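Local coordinates for putative pachytene checkpoint protein 2 (Caenorhabditis elegans, PDB 4XGU), which probably serves meiotic chromosome recombination as an AAA+ ATPase that binds and hydrolyses ATP to remodel other proteins, at residues B[278-281]-B[282-286]; B[157-161]-B[162-166]. All coordinates share one frame; numbering follows the deposited sequence.

Interaction 1 of 2, residues B[278-281]-B[282-286]; sequences NALL and TQIDR
Residues 278-281 and 282-286 are successive turns of helix 275-288, tied by four i to i+4 backbone hydrogen bonds from the amides of Thr282, Gln283, Ile284 and Asp285 to the carbonyls of Asn278, Ala279, Leu280 and Leu281. The four run from 2.7 to 2.9 Å; the straightest, Gln283 N to Ala279 O, has 156° at the hydrogen. Asn278 O takes a second donor: Thr282 OG1 lies 2.8 Å from Asn278 O and meets it from the face of the carbonyl plane opposite to the Thr282 amide, so two bonds from one residue grip a single oxygen. With chi1 at -63°, Thr282 keeps OG1 beside its own backbone N, and the hydroxyl can therefore turn back along the helix.

On the apolar side, Ile284 CD1 lies against Leu280 CG (4.2 Å) and, more loosely, Leu281 CD1 (4.4 Å). Further along, the Gln283 chain bends at chi2, and its amide carbon CD lies at the edge of the Arg286 guanidinium, in its plane. Arg286 NH2 points at Gln283 OE1 at a separation so short that its exact length is doubtful; NE adds a weak bond to the same oxygen.

Leu280 and Gln283 face helix 228-241, packing on Phe233, while Arg286 forms salt bridges with Asp234 and Asp237 of that helix. Helix 307-312 receives Leu281 and the Asp285 to Arg312 salt bridge, and Asn278 packs on Phe218 of a neighbouring subunit.

Interaction 2 of 2, residues B[157-161]-B[162-166]; sequences ARLSE and KHVNT
Helix 145-161 runs out where residues 157-161 pass into 162-166: Lys162 N still bonds Arg158 O at 3.2 Å, with a weaker bond to Leu159 O, whereas His163 N reaches back only three residues to Ser160 O at 3.0 Å. That last donor stands above the carbonyl plane, 70° out of it, as the chain leaves the helical path, and His163 itself adopts positive phi (58°).

With chi1 at -71°, CG beside its own backbone N, the Lys162 aliphatic chain runs back along the last turn, CD 3.3 Å from Arg158 O, before bending at chi4 and leading NZ away. That ammonium remains 5.3 Å from Glu161 OE2. With an alanine here, CG, CD and the ammonium go; the Arg158 carbonyl is likely to be less covered and Glu161 left with no opposite charge from this position.

The His163 ring lays one face over Glu161 O, which sits 3.1 Å above the ring plane and toward its rim; ND1 is hydrogen-bonded to Asp291. Val164 directs CG2 back to the helix, 3.6 Å from Leu159 CB, and the two side chains meet at a slant.

On a neighbouring subunit, Tyr395 makes a cation-pi contact with Arg158, and Ile341 packs against Lys162 and Val164. The helix end lies beside the loop holding Lys203 and Tyr204, both touched by Glu161, and the exiting chain continues toward strand 174-178.

Interaction 2 precedes interaction 1 along the chain, and both are local, one at the end of helix 145-161 and the other within helix 275-288. Their centres are 21 Å apart and their nearest atoms about 9 Å, so they do not touch, although both lie on the same side of the chain's centre. The loop after 157-166 leads into strand 174-178, which neighbours strand 293-299 in the sheet; helix 275-288 comes just before that second strand. A polar tie runs from the turn after helix 145-161 to the 289-292 connection. Both contacts thus sit on elements joined to the parallel core of the AAA+ sheet, and their position, touching a neighbouring subunit but away from the nucleotide pocket, is consistent with bearing more on subunit contacts than on nucleotide binding.

Interaction 1 of 2, residues B[278-281]-B[282-286]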
ATOM      1  N   ASN B 278      -9.309  -7.584  14.939  1.00103.43           N
ATOM      2  CA  ASN B 278     -10.256  -6.636  15.507  1.00109.76           C
ATOM      3  C   ASN B 278     -11.346  -7.387  16.252  1.00113.88           C
ATOM      4  O   ASN B 278     -11.773  -6.980  17.332  1.00118.14           O
ATOM      5  CB  ASN B 278     -10.866  -5.750  14.418  1.00115.27           C
ATOM      6  CG  ASN B 278     -11.963  -4.846  14.950  1.00112.92           C
ATOM      7  OD1 ASN B 278     -11.691  -3.798  15.538  1.00114.53           O
ATOM      8  ND2 ASN B 278     -13.213  -5.247  14.742  1.00108.45           N
ATOM      9  N   ALA B 279     -11.789  -8.493  15.662  1.00113.19           N
ATOM     10  CA  ALA B 279     -12.761  -9.365  16.307  1.00106.53           C
ATOM     11  C   ALA B 279     -12.152  -9.970  17.563  1.00101.00           C
ATOM     12  O   ALA B 279     -12.807 -10.054  18.600  1.00 97.49           O
ATOM     13  CB  ALA B 279     -13.220 -10.457  15.354  1.00104.90           C
ATOM     14  N   LEU B 280     -10.891 -10.380  17.459  1.00100.07           N
ATOM     15  CA  LEU B 280     -10.174 -10.958  18.588  1.00 95.27           C
ATOM     16  C   LEU B 280     -10.116  -9.978  19.757  1.00 98.79           C
ATOM     17  O   LEU B 280     -10.484 -10.320  20.881  1.00 98.57           O
ATOM     18  CB  LEU B 280      -8.759 -11.366  18.174  1.00 89.54           C
ATOM     19  CG  LEU B 280      -7.906 -11.997  19.277  1.00 89.46           C
ATOM     20  CD1 LEU B 280      -8.363 -13.420  19.564  1.00 90.63           C
ATOM     21  CD2 LEU B 280      -6.428 -11.957  18.915  1.00 88.71           C
ATOM     22  N   LEU B 281      -9.659  -8.759  19.481  1.00100.08           N
ATOM     23  CA  LEU B 281      -9.542  -7.721  20.503  1.00 94.75           C
ATOM     24  C   LEU B 281     -10.901  -7.335  21.084  1.00 91.90           C
ATOM     25  O   LEU B 281     -11.019  -7.063  22.279  1.00 93.21           O
ATOM     26  CB  LEU B 281      -8.851  -6.482  19.930  1.00 94.65           C
ATOM     27  CG  LEU B 281      -7.375  -6.302  20.304  1.00 95.68           C
ATOM     28  CD1 LEU B 281      -6.530  -7.456  19.786  1.00 99.04           C
ATOM     29  CD2 LEU B 281      -6.849  -4.973  19.786  1.00 99.04           C
ATOM     30  N   THR B 282     -11.920  -7.308  20.230  1.00 91.63           N
ATOM     31  CA  THR B 282     -13.286  -7.066  20.678  1.00 92.86           C
ATOM     32  C   THR B 282     -13.755  -8.208  21.576  1.00102.38           C
ATOM     33  O   THR B 282     -14.356  -7.978  22.628  1.00107.26           O
ATOM     34  CB  THR B 282     -14.253  -6.910  19.491  1.00 86.16           C
ATOM     35  OG1 THR B 282     -13.882  -5.758  18.723  1.00 84.54           O
ATOM     36  CG2 THR B 282     -15.682  -6.748  19.979  1.00 86.91           C
ATOM     37  N   GLN B 283     -13.464  -9.440  21.165  1.00102.41           N
ATOM     38  CA  GLN B 283     -13.823 -10.612  21.956  1.00 96.84           C
ATOM     39  C   GLN B 283     -13.010 -10.675  23.243  1.00 93.62           C
ATOM     40  O   GLN B 283     -13.493 -11.167  24.264  1.00 95.85           O
ATOM     41  CB  GLN B 283     -13.627 -11.894  21.146  1.00 94.58           C
ATOM     42  CG  GLN B 283     -14.666 -12.091  20.065  1.00 98.73           C
ATOM     43  CD  GLN B 283     -16.065 -11.823  20.566  1.00101.36           C
ATOM     44  OE1 GLN B 283     -16.568 -12.525  21.443  1.00 98.56           O
ATOM     45  NE2 GLN B 283     -16.699 -10.793  20.021  1.00107.46           N
ATOM     46  N   ILE B 284     -11.779 -10.175  23.189  1.00 89.41           N
ATOM     47  CA  ILE B 284     -10.953 -10.058  24.385  1.00 80.00           C
ATOM     48  C   ILE B 284     -11.607  -9.093  25.365  1.00 75.83           C
ATOM     49  O   ILE B 284     -11.692  -9.372  26.560  1.00 76.51           O
ATOM     50  CB  ILE B 284      -9.525  -9.574  24.057  1.00 75.76           C
ATOM     51  CG1 ILE B 284      -8.709 -10.696  23.420  1.00 78.99           C
ATOM     52  CG2 ILE B 284      -8.821  -9.098  25.312  1.00 72.44           C
ATOM     53  CD1 ILE B 284      -7.292 -10.296  23.075  1.00 78.87           C
ATOM     54  N   ASP B 285     -12.086  -7.968  24.846  1.00 83.64           N
ATOM     55  CA  ASP B 285     -12.721  -6.945  25.670  1.00 92.18           C
ATOM     56  C   ASP B 285     -13.985  -7.438  26.366  1.00 93.54           C
ATOM     57  O   ASP B 285     -14.246  -7.080  27.516  1.00 94.53           O
ATOM     58  CB  ASP B 285     -13.051  -5.716  24.824  1.00102.87           C
ATOM     59  CG  ASP B 285     -11.886  -4.754  24.717  1.00111.13           C
ATOM     60  OD1 ASP B 285     -10.730  -5.224  24.649  1.00106.67           O
ATOM     61  OD2 ASP B 285     -12.127  -3.528  24.713  1.00120.34           O
ATOM     62  N   ARG B 286     -14.771  -8.252  25.667  1.00 92.79           N
ATOM     63  CA  ARG B 286     -15.999  -8.790  26.239  1.00 92.84           C
ATOM     64  C   ARG B 286     -15.701  -9.689  27.426  1.00 91.67           C
ATOM     65  O   ARG B 286     -16.375  -9.638  28.454  1.00 96.98           O
ATOM     66  CB  ARG B 286     -16.788  -9.574  25.190  1.00 95.28           C
ATOM     67  CG  ARG B 286     -17.912 -10.415  25.781  1.00 96.91           C
ATOM     68  CD  ARG B 286     -18.954 -10.774  24.738  1.00102.56           C
ATOM     69  NE  ARG B 286     -18.432 -11.692  23.734  1.00105.63           N
ATOM     70  CZ  ARG B 286     -18.949 -12.889  23.477  1.00111.95           C
ATOM     71  NH1 ARG B 286     -20.010 -13.314  24.151  1.00111.63           N
ATOM     72  NH2 ARG B 286     -18.410 -13.660  22.541  1.00116.87           N
TER

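Interaction 2 of 2, residues B[157-161]-B[162-166]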
ATOM      1  N   ALA B 157      -6.872 -11.060  40.959  1.00 61.96           N
ATOM      2  CA  ALA B 157      -7.909 -12.065  41.156  1.00 59.32           C
ATOM      3  C   ALA B 157      -8.717 -11.796  42.423  1.00 64.51           C
ATOM      4  O   ALA B 157      -9.944 -11.892  42.413  1.00 71.93           O
ATOM      5  CB  ALA B 157      -7.289 -13.455  41.206  1.00 50.40           C
ATOM      6  N   ARG B 158      -8.023 -11.461  43.507  1.00 66.49           N
ATOM      7  CA  ARG B 158      -8.676 -11.171  44.782  1.00 70.42           C
ATOM      8  C   ARG B 158      -9.622  -9.982  44.664  1.00 75.54           C
ATOM      9  O   ARG B 158     -10.762 -10.037  45.125  1.00 84.91           O
ATOM     10  CB  ARG B 158      -7.636 -10.904  45.873  1.00 77.63           C
ATOM     11  CG  ARG B 158      -7.530 -12.007  46.913  1.00 80.96           C
ATOM     12  CD  ARG B 158      -6.460 -11.699  47.952  1.00 84.88           C
ATOM     13  NE  ARG B 158      -5.109 -11.865  47.419  1.00 91.61           N
ATOM     14  CZ  ARG B 158      -4.159 -10.935  47.474  1.00 95.57           C
ATOM     15  NH1 ARG B 158      -4.409  -9.765  48.041  1.00100.43           N
ATOM     16  NH2 ARG B 158      -2.957 -11.174  46.965  1.00 94.48           N
ATOM     17  N   LEU B 159      -9.140  -8.910  44.045  1.00 69.45           N
ATOM     18  CA  LEU B 159      -9.958  -7.727  43.808  1.00 67.36           C
ATOM     19  C   LEU B 159     -11.171  -8.070  42.956  1.00 75.86           C
ATOM     20  O   LEU B 159     -12.303  -7.743  43.311  1.00 78.66           O
ATOM     21  CB  LEU B 159      -9.135  -6.633  43.126  1.00 61.61           C
ATOM     22  CG  LEU B 159      -8.125  -5.888  43.997  1.00 62.38           C
ATOM     23  CD1 LEU B 159      -7.240  -4.999  43.139  1.00 63.05           C
ATOM     24  CD2 LEU B 159      -8.852  -5.067  45.048  1.00 66.84           C
ATOM     25  N   SER B 160     -10.919  -8.744  41.837  1.00 80.42           N
ATOM     26  CA  SER B 160     -11.969  -9.119  40.898  1.00 83.44           C
ATOM     27  C   SER B 160     -13.051  -9.960  41.565  1.00 87.11           C
ATOM     28  O   SER B 160     -14.237  -9.774  41.302  1.00 94.57           O
ATOM     29  CB  SER B 160     -11.371  -9.877  39.715  1.00 84.19           C
ATOM     30  OG  SER B 160     -10.281  -9.157  39.169  1.00 85.97           O
ATOM     31  N   GLU B 161     -12.635 -10.877  42.433  1.00 83.06           N
ATOM     32  CA  GLU B 161     -13.579 -11.706  43.173  1.00 80.19           C
ATOM     33  C   GLU B 161     -14.440 -10.843  44.093  1.00 87.19           C
ATOM     34  O   GLU B 161     -15.610 -11.146  44.326  1.00 96.73           O
ATOM     35  CB  GLU B 161     -12.837 -12.777  43.978  1.00 78.97           C
ATOM     36  CG  GLU B 161     -13.727 -13.878  44.544  1.00 80.44           C
ATOM     37  CD  GLU B 161     -14.397 -13.486  45.848  1.00 86.29           C
ATOM     38  OE1 GLU B 161     -15.597 -13.792  46.018  1.00 90.03           O
ATOM     39  OE2 GLU B 161     -13.722 -12.875  46.704  1.00 87.32           O
ATOM     40  N   LYS B 162     -13.857  -9.760  44.600  1.00 82.65           N
ATOM     41  CA  LYS B 162     -14.565  -8.854  45.498  1.00 75.62           C
ATOM     42  C   LYS B 162     -15.365  -7.802  44.735  1.00 79.29           C
ATOM     43  O   LYS B 162     -15.880  -6.853  45.327  1.00 79.83           O
ATOM     44  CB  LYS B 162     -13.578  -8.184  46.451  1.00 73.16           C
ATOM     45  CG  LYS B 162     -13.015  -9.127  47.504  1.00 75.89           C
ATOM     46  CD  LYS B 162     -11.642  -8.682  47.978  1.00 82.61           C
ATOM     47  CE  LYS B 162     -11.111  -9.588  49.078  1.00 84.84           C
ATOM     48  NZ  LYS B 162     -11.887  -9.439  50.340  1.00 92.07           N
ATOM     49  N   HIS B 163     -15.451  -7.978  43.419  1.00 79.52           N
ATOM     50  CA  HIS B 163     -16.303  -7.160  42.556  1.00 82.91           C
ATOM     51  C   HIS B 163     -15.989  -5.667  42.616  1.00 83.58           C
ATOM     52  O   HIS B 163     -16.868  -4.848  42.883  1.00 87.00           O
ATOM     53  CB  HIS B 163     -17.772  -7.397  42.907  1.00 89.51           C
ATOM     54  CG  HIS B 163     -18.155  -8.843  42.917  1.00 99.88           C
ATOM     55  ND1 HIS B 163     -18.321  -9.577  41.762  1.00105.18           N
ATOM     56  CD2 HIS B 163     -18.391  -9.696  43.941  1.00103.31           C
ATOM     57  CE1 HIS B 163     -18.649 -10.818  42.074  1.00105.85           C
ATOM     58  NE2 HIS B 163     -18.698 -10.917  43.389  1.00104.96           N
ATOM     59  N   VAL B 164     -14.733  -5.321  42.354  1.00 84.43           N
ATOM     60  CA  VAL B 164     -14.314  -3.927  42.323  1.00 84.47           C
ATOM     61  C   VAL B 164     -14.922  -3.201  41.135  1.00 86.83           C
ATOM     62  O   VAL B 164     -14.968  -3.742  40.033  1.00 90.52           O
ATOM     63  CB  VAL B 164     -12.784  -3.796  42.242  1.00 84.17           C
ATOM     64  CG1 VAL B 164     -12.364  -2.340  42.396  1.00 87.62           C
ATOM     65  CG2 VAL B 164     -12.131  -4.645  43.300  1.00 91.93           C
ATOM     66  N   ASN B 165     -15.385  -1.978  41.363  1.00 93.02           N
ATOM     67  CA  ASN B 165     -15.848  -1.134  40.270  1.00 95.90           C
ATOM     68  C   ASN B 165     -14.680  -0.802  39.349  1.00 95.88           C
ATOM     69  O   ASN B 165     -13.721  -0.153  39.766  1.00 97.51           O
ATOM     70  CB  ASN B 165     -16.491   0.144  40.809  1.00 97.73           C
ATOM     71  CG  ASN B 165     -17.279   0.893  39.751  1.00100.59           C
ATOM     72  OD1 ASN B 165     -17.011   0.774  38.556  1.00107.37           O
ATOM     73  ND2 ASN B 165     -18.259   1.672  40.191  1.00 96.21           N
ATOM     74  N   THR B 166     -14.764  -1.254  38.102  1.00 95.63           N
ATOM     75  CA  THR B 166     -13.685  -1.060  37.139  1.00 92.95           C
ATOM     76  C   THR B 166     -13.507   0.419  36.796  1.00 95.34           C
ATOM     77  O   THR B 166     -12.414   0.854  36.433  1.00 93.88           O
ATOM     78  CB  THR B 166     -13.936  -1.855  35.842  1.00 97.76           C
ATOM     79  OG1 THR B 166     -14.492  -3.137  36.161  1.00 98.16           O
ATOM     80  CG2 THR B 166     -12.640  -2.046  35.068  1.00 99.66           C
TER